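Local coordinates for extrinsic protein in photosystem II (Chaetoceros gracilis, PDB 4K7B) that serves as an extrinsic protein of photosystem II in a marine centric diatom, probably helping to support its oxygen-evolving activity, at residues A60-T64 with Y86-N90. Residues are numbered along the deposited sequence; the frame is centred on the assembly and turned at random.
Sequences AIAQT and YMAAN
Two consecutive helices of the PsbQ-like helical bundle, 54-73 and 76-89, form an antiparallel helical hairpin whose arms touch here, well away from the short turn that joins them. Residues 60-64 are regular alpha helix; 86-89 form the final turn of theirs, and N90 leaves it at phi/psi -109/10°. The register is set by Q63 and Y86, whose CA atoms are 5.6 Å apart. The CA-to-CB bond of Y86 runs sideways to 60-64, but chi1 t brings the ring across: CD1 lies 3.7 Å from Q63 CB and CE1 3.7 Å from A60 O, both at the ring edge. Tyrosine suits this buried seam because its ring meets F42 and touches F45 and I20, while its hydroxyl hydrogen-bonds N46 OD1. The small A60 leaves room (CB to Y86 CE1, 4.3 Å). T64 OG1, 3.4 Å from Y86 CE1, is satisfied by donating to A60 O at 2.8 Å and by N46 ND2, so threonine fits. The CA-to-CB bond of M87 points away from 60-64, and its side chain touches I92 and A21. A89, a methyl on the contact side, lets the Q63 amide come close, NE2 lying 3.5 Å from A89 CB. N90 suits the helix end because its amide both donates and accepts: OD1 accepts from Y50 OH, and chi1 m directs ND2 back to Y86 O at 2.9 Å. The same nitrogen bridges the helices, N90 ND2 donating to Q63 OE1 at 2.8 Å.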
loop_
_atom_site.group_PDB
_atom_site.type_symbol
_atom_site.label_atom_id
_atom_site.label_comp_id
_atom_site.label_asym_id
_atom_site.label_seq_id
_atom_site.Cartn_x
_atom_site.Cartn_y
_atom_site.Cartn_z
ATOM N N ALA A 60 11.977 0.243 -3.955
ATOM C CA ALA A 60 10.582 -0.115 -3.730
ATOM C C ALA A 60 10.431 -1.593 -3.412
ATOM O O ALA A 60 9.636 -1.964 -2.542
ATOM C CB ALA A 60 9.728 0.281 -4.940
ATOM N N ILE A 61 11.193 -2.430 -4.116
ATOM C CA ILE A 61 11.194 -3.861 -3.855
ATOM C C ILE A 61 11.732 -4.123 -2.452
ATOM O O ILE A 61 11.147 -4.901 -1.697
ATOM C CB ILE A 61 12.013 -4.614 -4.926
ATOM C CG1 ILE A 61 11.251 -4.641 -6.252
ATOM C CG2 ILE A 61 12.349 -6.038 -4.467
ATOM C CD1 ILE A 61 12.071 -5.130 -7.433
ATOM N N ALA A 62 12.823 -3.452 -2.076
ATOM C CA ALA A 62 13.333 -3.610 -0.713
ATOM C C ALA A 62 12.317 -3.209 0.374
ATOM O O ALA A 62 12.179 -3.906 1.393
ATOM C CB ALA A 62 14.662 -2.866 -0.534
ATOM N N GLN A 63 11.605 -2.107 0.152
ATOM C CA GLN A 63 10.610 -1.626 1.118
ATOM C C GLN A 63 9.424 -2.586 1.205
ATOM O O GLN A 63 8.834 -2.813 2.284
ATOM C CB GLN A 63 10.157 -0.211 0.732
ATOM C CG GLN A 63 11.279 0.818 0.865
ATOM C CD GLN A 63 11.114 2.015 -0.055
ATOM O OE1 GLN A 63 10.115 2.146 -0.763
ATOM N NE2 GLN A 63 12.110 2.894 -0.055
ATOM N N THR A 64 9.086 -3.170 0.057
ATOM C CA THR A 64 8.034 -4.188 0.010
ATOM C C THR A 64 8.443 -5.419 0.830
ATOM O O THR A 64 7.668 -5.939 1.671
ATOM C CB THR A 64 7.732 -4.593 -1.444
ATOM O OG1 THR A 64 7.308 -3.425 -2.177
ATOM C CG2 THR A 64 6.635 -5.651 -1.504
ATOM N N TYR A 86 7.079 2.799 3.047
ATOM C CA TYR A 86 6.901 2.479 1.637
ATOM C C TYR A 86 6.042 3.540 0.952
ATOM O O TYR A 86 6.383 4.047 -0.125
ATOM C CB TYR A 86 6.260 1.097 1.501
ATOM C CG TYR A 86 5.889 0.689 0.094
ATOM C CD1 TYR A 86 6.851 0.266 -0.806
ATOM C CD2 TYR A 86 4.565 0.711 -0.329
ATOM C CE1 TYR A 86 6.514 -0.122 -2.089
ATOM C CE2 TYR A 86 4.216 0.332 -1.618
ATOM C CZ TYR A 86 5.198 -0.087 -2.491
ATOM O OH TYR A 86 4.873 -0.479 -3.764
ATOM N N MET A 87 4.920 3.882 1.573
ATOM C CA MET A 87 4.087 4.912 0.974
ATOM C C MET A 87 4.772 6.260 0.864
ATOM O O MET A 87 4.697 6.913 -0.183
ATOM C CB MET A 87 2.754 5.014 1.692
ATOM C CG MET A 87 1.867 3.837 1.309
ATOM S SD MET A 87 0.266 3.878 2.077
ATOM C CE MET A 87 -0.339 5.474 1.541
ATOM N N ALA A 88 5.462 6.673 1.926
ATOM C CA ALA A 88 6.120 7.976 1.910
ATOM C C ALA A 88 7.224 8.016 0.858
ATOM O O ALA A 88 7.353 8.994 0.119
ATOM C CB ALA A 88 6.681 8.301 3.278
ATOM N N ALA A 89 8.006 6.944 0.778
ATOM C CA ALA A 89 9.145 6.916 -0.135
ATOM C C ALA A 89 8.705 6.893 -1.590
ATOM O O ALA A 89 9.445 7.308 -2.480
ATOM C CB ALA A 89 10.039 5.716 0.166
ATOM N N ASN A 90 7.498 6.407 -1.830
ATOM C CA ASN A 90 7.019 6.249 -3.194
ATOM C C ASN A 90 5.930 7.232 -3.606
ATOM O O ASN A 90 5.332 7.095 -4.673
ATOM C CB ASN A 90 6.596 4.803 -3.422
ATOM C CG ASN A 90 7.785 3.878 -3.422
ATOM O OD1 ASN A 90 8.564 3.877 -4.367
ATOM N ND2 ASN A 90 7.975 3.150 -2.331
#